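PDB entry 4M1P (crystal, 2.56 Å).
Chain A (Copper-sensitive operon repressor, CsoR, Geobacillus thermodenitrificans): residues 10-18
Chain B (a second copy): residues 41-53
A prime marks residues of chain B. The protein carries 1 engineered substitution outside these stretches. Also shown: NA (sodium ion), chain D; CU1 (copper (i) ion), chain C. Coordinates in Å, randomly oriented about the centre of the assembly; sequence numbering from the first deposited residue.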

ATOM      1  N   LEU A  10      31.007   4.520   7.084  1.00114.53           N
ATOM      2  CA  LEU A  10      30.231   5.276   8.074  1.00110.09           C
ATOM      3  C   LEU A  10      28.777   4.784   8.188  1.00106.60           C
ATOM      4  O   LEU A  10      27.831   5.573   8.145  1.00110.01           O
ATOM      5  CB  LEU A  10      30.274   6.782   7.768  1.00109.86           C
ATOM      6  CG  LEU A  10      29.775   7.756   8.842  1.00108.54           C
ATOM      7  CD1 LEU A  10      30.836   8.003   9.891  1.00110.05           C
ATOM      8  CD2 LEU A  10      29.295   9.063   8.231  1.00110.60           C
ATOM      9  N   HIS A  11      28.599   3.474   8.331  1.00 97.67           N
ATOM     10  CA  HIS A  11      27.258   2.908   8.462  1.00 84.20           C
ATOM     11  C   HIS A  11      27.271   1.652   9.321  1.00 78.64           C
ATOM     12  O   HIS A  11      28.335   1.190   9.735  1.00 81.75           O
ATOM     13  CB  HIS A  11      26.652   2.607   7.085  1.00 75.17           C
ATOM     14  CG  HIS A  11      27.493   1.702   6.231  1.00 71.72           C
ATOM     15  ND1 HIS A  11      27.803   0.412   6.596  1.00 70.01           N
ATOM     16  CD2 HIS A  11      28.077   1.908   5.028  1.00 73.45           C
ATOM     17  CE1 HIS A  11      28.552  -0.142   5.653  1.00 70.10           C
ATOM     18  NE2 HIS A  11      28.730   0.745   4.694  1.00 73.08           N
ATOM     19  N   GLY A  12      26.088   1.098   9.579  1.00 70.36           N
ATOM     20  CA  GLY A  12      25.969  -0.120  10.364  1.00 67.73           C
ATOM     21  C   GLY A  12      26.717  -1.304   9.772  1.00 66.25           C
ATOM     22  O   GLY A  12      27.166  -1.255   8.630  1.00 63.67           O
ATOM     23  N   THR A  13      26.852  -2.370  10.557  1.00 67.62           N
ATOM     24  CA  THR A  13      27.524  -3.589  10.111  1.00 66.05           C
ATOM     25  C   THR A  13      26.901  -4.130   8.827  1.00 64.67           C
ATOM     26  O   THR A  13      25.675  -4.130   8.681  1.00 63.29           O
ATOM     27  CB  THR A  13      27.410  -4.696  11.169  1.00 67.88           C
ATOM     28  OG1 THR A  13      27.784  -4.182  12.452  1.00 73.26           O
ATOM     29  CG2 THR A  13      28.303  -5.869  10.811  1.00 69.83           C
ATOM     30  N   MET A  14      27.736  -4.595   7.899  1.00 63.01           N
ATOM     31  CA  MET A  14      27.227  -5.256   6.698  1.00 60.67           C
ATOM     32  C   MET A  14      27.954  -6.567   6.396  1.00 62.91           C
ATOM     33  O   MET A  14      29.183  -6.626   6.407  1.00 63.74           O
ATOM     34  CB  MET A  14      27.315  -4.332   5.481  1.00 55.99           C
ATOM     35  CG  MET A  14      26.758  -4.964   4.216  1.00 55.52           C
ATOM     36  SD  MET A  14      27.073  -3.997   2.738  1.00 70.60           S
ATOM     37  CE  MET A  14      26.231  -4.991   1.506  1.00 62.62           C
ATOM     38  N   ILE A  15      27.187  -7.621   6.135  1.00 64.47           N
ATOM     39  CA  ILE A  15      27.749  -8.849   5.587  1.00 67.14           C
ATOM     40  C   ILE A  15      27.776  -8.687   4.071  1.00 67.41           C
ATOM     41  O   ILE A  15      26.730  -8.493   3.452  1.00 65.26           O
ATOM     42  CB  ILE A  15      26.886 -10.080   5.922  1.00 67.40           C
ATOM     43  CG1 ILE A  15      26.450 -10.070   7.389  1.00 61.50           C
ATOM     44  CG2 ILE A  15      27.641 -11.363   5.572  1.00 72.49           C
ATOM     45  CD1 ILE A  15      27.188 -11.061   8.253  1.00 60.42           C
ATOM     46  N   PRO A  16      28.972  -8.759   3.465  1.00 70.38           N
ATOM     47  CA  PRO A  16      29.122  -8.525   2.021  1.00 72.00           C
ATOM     48  C   PRO A  16      28.371  -9.566   1.193  1.00 76.29           C
ATOM     49  O   PRO A  16      28.239 -10.706   1.636  1.00 79.61           O
ATOM     50  CB  PRO A  16      30.629  -8.678   1.797  1.00 68.66           C
ATOM     51  CG  PRO A  16      31.250  -8.489   3.146  1.00 68.24           C
ATOM     52  CD  PRO A  16      30.260  -9.052   4.115  1.00 68.92           C
ATOM     53  N   ARG A  17      27.891  -9.184   0.013  1.00 75.30           N
ATOM     54  CA  ARG A  17      27.175 -10.118  -0.851  1.00 74.64           C
ATOM     55  C   ARG A  17      28.117 -11.076  -1.559  1.00 80.64           C
ATOM     56  O   ARG A  17      29.249 -10.721  -1.885  1.00 85.33           O
ATOM     57  CB  ARG A  17      26.341  -9.370  -1.889  1.00 71.71           C
ATOM     58  CG  ARG A  17      25.287  -8.503  -1.268  1.00 67.27           C
ATOM     59  CD  ARG A  17      24.528  -7.681  -2.281  1.00 67.44           C
ATOM     60  NE  ARG A  17      23.750  -6.684  -1.563  1.00 70.59           N
ATOM     61  CZ  ARG A  17      24.169  -5.447  -1.330  1.00 71.59           C
ATOM     62  NH1 ARG A  17      25.346  -5.042  -1.793  1.00 64.23           N
ATOM     63  NH2 ARG A  17      23.403  -4.607  -0.647  1.00 73.34           N
ATOM     64  N   THR A  18      27.634 -12.292  -1.794  1.00 82.65           N
ATOM     65  CA  THR A  18      28.387 -13.311  -2.519  1.00 83.45           C
ATOM     66  C   THR A  18      28.338 -13.028  -4.016  1.00 84.55           C
ATOM     67  O   THR A  18      27.635 -12.117  -4.450  1.00 85.10           O
ATOM     68  CB  THR A  18      27.790 -14.704  -2.269  1.00 79.57           C
ATOM     69  OG1 THR A  18      26.431 -14.727  -2.719  1.00 75.03           O
ATOM     70  CG2 THR A  18      27.828 -15.041  -0.787  1.00 76.04           C
TER
ATOM     71  N   LYS B  41      24.200  -0.742 -10.247  1.00 66.56           N
ATOM     72  CA  LYS B  41      25.591  -0.411  -9.939  1.00 69.61           C
ATOM     73  C   LYS B  41      25.860  -0.516  -8.441  1.00 70.95           C
ATOM     74  O   LYS B  41      26.910  -1.016  -8.030  1.00 75.57           O
ATOM     75  CB  LYS B  41      25.956   0.983 -10.451  1.00 67.13           C
ATOM     76  N   MET B  42      24.904  -0.055  -7.636  1.00 65.30           N
ATOM     77  CA  MET B  42      25.005  -0.131  -6.178  1.00 63.75           C
ATOM     78  C   MET B  42      25.202  -1.564  -5.695  1.00 65.80           C
ATOM     79  O   MET B  42      26.063  -1.828  -4.855  1.00 66.86           O
ATOM     80  CB  MET B  42      23.768   0.475  -5.512  1.00 58.06           C
ATOM     81  CG  MET B  42      23.638   1.977  -5.696  1.00 56.80           C
ATOM     82  SD  MET B  42      22.234   2.682  -4.814  1.00 60.63           S
ATOM     83  CE  MET B  42      22.826   2.535  -3.132  1.00 64.29           C
ATOM     84  N   VAL B  43      24.406  -2.487  -6.231  1.00 63.52           N
ATOM     85  CA  VAL B  43      24.494  -3.893  -5.851  1.00 67.15           C
ATOM     86  C   VAL B  43      25.850  -4.467  -6.250  1.00 80.86           C
ATOM     87  O   VAL B  43      26.475  -5.206  -5.483  1.00 85.76           O
ATOM     88  CB  VAL B  43      23.373  -4.726  -6.501  1.00 66.99           C
ATOM     89  CG1 VAL B  43      23.531  -6.200  -6.169  1.00 69.56           C
ATOM     90  CG2 VAL B  43      22.008  -4.227  -6.048  1.00 61.60           C
ATOM     91  N   GLU B  44      26.299  -4.118  -7.454  1.00 86.01           N
ATOM     92  CA  GLU B  44      27.591  -4.576  -7.961  1.00 91.63           C
ATOM     93  C   GLU B  44      28.742  -4.048  -7.109  1.00 93.76           C
ATOM     94  O   GLU B  44      29.683  -4.778  -6.792  1.00 99.52           O
ATOM     95  CB  GLU B  44      27.786  -4.142  -9.419  1.00 94.03           C
ATOM     96  CG  GLU B  44      26.927  -4.900 -10.433  1.00 95.78           C
ATOM     97  CD  GLU B  44      27.129  -4.413 -11.862  1.00 99.52           C
ATOM     98  OE1 GLU B  44      27.688  -3.311 -12.052  1.00101.53           O
ATOM     99  OE2 GLU B  44      26.729  -5.133 -12.798  1.00101.32           O
ATOM    100  N   ASP B  45      28.657  -2.778  -6.731  1.00 86.00           N
ATOM    101  CA  ASP B  45      29.701  -2.152  -5.932  1.00 75.34           C
ATOM    102  C   ASP B  45      29.611  -2.604  -4.481  1.00 69.52           C
ATOM    103  O   ASP B  45      30.348  -2.118  -3.626  1.00 68.06           O
ATOM    104  CB  ASP B  45      29.604  -0.630  -6.042  1.00 75.86           C
ATOM    105  CG  ASP B  45      29.809  -0.140  -7.463  1.00 85.14           C
ATOM    106  OD1 ASP B  45      29.688  -0.965  -8.393  1.00 90.77           O
ATOM    107  OD2 ASP B  45      30.086   1.063  -7.653  1.00 86.95           O
ATOM    108  N   ASN B  46      28.706  -3.543  -4.221  1.00 74.67           N
ATOM    109  CA  ASN B  46      28.468  -4.064  -2.877  1.00 79.97           C
ATOM    110  C   ASN B  46      28.157  -2.958  -1.859  1.00 72.67           C
ATOM    111  O   ASN B  46      28.657  -2.977  -0.736  1.00 71.58           O
ATOM    112  CB  ASN B  46      29.656  -4.916  -2.411  1.00 86.11           C
ATOM    113  CG  ASN B  46      29.228  -6.265  -1.852  1.00 87.38           C
ATOM    114  OD1 ASN B  46      28.195  -6.380  -1.192  1.00 82.68           O
ATOM    115  ND2 ASN B  46      30.029  -7.295  -2.112  1.00 91.37           N
ATOM    116  N   ARG B  47      27.332  -1.995  -2.259  1.00 65.78           N
ATOM    117  CA  ARG B  47      26.972  -0.893  -1.376  1.00 62.55           C
ATOM    118  C   ARG B  47      26.017  -1.346  -0.275  1.00 57.36           C
ATOM    119  O   ARG B  47      25.424  -2.425  -0.363  1.00 57.88           O
ATOM    120  CB  ARG B  47      26.406   0.291  -2.173  1.00 61.14           C
ATOM    121  CG  ARG B  47      27.493   1.093  -2.903  1.00 67.53           C
ATOM    122  CD  ARG B  47      27.043   2.501  -3.281  1.00 73.07           C
ATOM    123  NE  ARG B  47      26.703   3.310  -2.112  1.00 78.17           N
ATOM    124  CZ  ARG B  47      26.106   4.497  -2.173  1.00 82.50           C
ATOM    125  NH1 ARG B  47      25.782   5.024  -3.344  1.00 84.11           N
ATOM    126  NH2 ARG B  47      25.826   5.160  -1.059  1.00 84.67           N
ATOM    127  N   TYR B  48      25.900  -0.525   0.767  1.00 52.01           N
ATOM    128  CA  TYR B  48      25.105  -0.847   1.949  1.00 50.48           C
ATOM    129  C   TYR B  48      23.644  -1.104   1.604  1.00 48.58           C
ATOM    130  O   TYR B  48      23.033  -0.326   0.864  1.00 45.65           O
ATOM    131  CB  TYR B  48      25.202   0.296   2.959  1.00 54.64           C
ATOM    132  CG  TYR B  48      24.728  -0.039   4.362  1.00 59.71           C
ATOM    133  CD1 TYR B  48      23.970   0.870   5.094  1.00 55.87           C
ATOM    134  CD2 TYR B  48      25.049  -1.254   4.957  1.00 58.90           C
ATOM    135  CE1 TYR B  48      23.552   0.584   6.373  1.00 53.56           C
ATOM    136  CE2 TYR B  48      24.627  -1.549   6.237  1.00 63.00           C
ATOM    137  CZ  TYR B  48      23.878  -0.626   6.939  1.00 61.22           C
ATOM    138  OH  TYR B  48      23.459  -0.922   8.216  1.00 63.52           O
ATOM    139  N   CYS B  49      23.094  -2.191   2.149  1.00 50.32           N
ATOM    140  CA  CYS B  49      21.712  -2.596   1.885  1.00 49.34           C
ATOM    141  C   CYS B  49      20.696  -1.480   2.137  1.00 48.74           C
ATOM    142  O   CYS B  49      19.700  -1.377   1.424  1.00 46.89           O
ATOM    143  CB  CYS B  49      21.326  -3.817   2.729  1.00 52.90           C
ATOM    144  SG  CYS B  49      22.364  -5.295   2.542  1.00 62.96           S
ATOM    145  N   ILE B  50      20.947  -0.656   3.152  1.00 51.64           N
ATOM    146  CA  ILE B  50      20.027   0.420   3.507  1.00 48.17           C
ATOM    147  C   ILE B  50      19.989   1.479   2.405  1.00 51.72           C
ATOM    148  O   ILE B  50      18.909   1.909   1.984  1.00 57.87           O
ATOM    149  CB  ILE B  50      20.393   1.051   4.863  1.00 46.15           C
ATOM    150  CG1 ILE B  50      20.105   0.076   6.009  1.00 48.22           C
ATOM    151  CG2 ILE B  50      19.641   2.353   5.074  1.00 43.59           C
ATOM    152  CD1 ILE B  50      18.622  -0.200   6.247  1.00 45.43           C
ATOM    153  N   ASP B  51      21.168   1.886   1.938  1.00 51.40           N
ATOM    154  CA  ASP B  51      21.275   2.837   0.837  1.00 49.93           C
ATOM    155  C   ASP B  51      20.500   2.340  -0.381  1.00 51.37           C
ATOM    156  O   ASP B  51      19.779   3.098  -1.033  1.00 56.52           O
ATOM    157  CB  ASP B  51      22.738   3.048   0.460  1.00 50.59           C
ATOM    158  CG  ASP B  51      23.542   3.671   1.576  1.00 60.51           C
ATOM    159  OD1 ASP B  51      22.941   4.336   2.442  1.00 64.23           O
ATOM    160  OD2 ASP B  51      24.781   3.510   1.585  1.00 70.74           O
ATOM    161  N   ILE B  52      20.647   1.057  -0.675  1.00 48.33           N
ATOM    162  CA  ILE B  52      19.950   0.452  -1.801  1.00 51.43           C
ATOM    163  C   ILE B  52      18.432   0.492  -1.604  1.00 52.74           C
ATOM    164  O   ILE B  52      17.687   0.837  -2.523  1.00 52.93           O
ATOM    165  CB  ILE B  52      20.455  -0.975  -2.043  1.00 51.80           C
ATOM    166  CG1 ILE B  52      21.887  -0.913  -2.576  1.00 56.59           C
ATOM    167  CG2 ILE B  52      19.548  -1.724  -2.998  1.00 49.99           C
ATOM    168  CD1 ILE B  52      22.467  -2.245  -2.970  1.00 60.38           C
ATOM    169  N   LEU B  53      17.981   0.166  -0.396  1.00 53.62           N
ATOM    170  CA  LEU B  53      16.552   0.155  -0.093  1.00 49.76           C
ATOM    171  C   LEU B  53      15.942   1.549  -0.229  1.00 46.85           C
ATOM    172  O   LEU B  53      14.839   1.705  -0.759  1.00 39.94           O
ATOM    173  CB  LEU B  53      16.301  -0.422   1.298  1.00 48.05           C
ATOM    174  CG  LEU B  53      16.515  -1.932   1.396  1.00 43.57           C
ATOM    175  CD1 LEU B  53      16.686  -2.362   2.842  1.00 43.66           C
ATOM    176  CD2 LEU B  53      15.355  -2.668   0.761  1.00 40.97           C
TER
HETATM  177 NA    NA D 203      26.036  -1.773  13.141  1.00 68.64          NA
HETATM  178 CU   CU1 C 201      22.766  -5.714   4.810  1.00 58.45          CU
HETATM  179  O   HOH W   1      23.520  -3.233  10.208  1.00 56.50           O

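Arg17 does most of the polar work here, and it does so against a helix end. After the helix that closes at Glu44′, the chain turns through Asn46′, whose positive phi completes a Schellman motif, and the carbonyl of Arg47′ is left without a helical partner in this segment. The Arg17 guanidinium reaches it with two nitrogens: NH1 and NH2 each donate to Arg47′ O at 3.0 Å, a forked pair in which the oxygen lies near the guanidinium plane. A second anchor runs through the backbone, Arg17 N donating almost straight to Asn46′ OD1 at 3.1 Å. Asn46′ thus serves twice, its backbone making the turn and its side chain holding the irregular chain A segment at Arg17.

Chain A has no regular secondary structure here; the nearest CA pairs are Met14 with Tyr48′ and Arg17 with Asn46′. The guanidinium also meets sulfur and an aliphatic carbon: Arg17 NH2 lies 3.4 Å from Cys49′ SG, the sulfur that binds copper(I), and 3.4 Å from Ile52′ CD1.

Tyr48′, the N-cap residue of the next helix, supplies the main packing surface. The His11 ring stacks on it with an offset, centroids 4.0 Å apart and planes 7° from parallel, while His11 ND1 donates to Gly12 O at 2.7 Å, which helps fix the imidazole. Gly12 belongs where it is: its CA sits 3.4 Å from Tyr48′ OH, and an ideal CB would clash with that oxygen. A water donates to both Thr13 O (2.8 Å) and Tyr48′ OH (3.1 Å), joining backbone to phenol.

Met14, fully extended in t, t, t, runs along the ring edge, its CB 3.9 Å from Tyr48′ CD2, and ends with CE 3.3 Å from Arg47′ O, covering the turn beside the arginine.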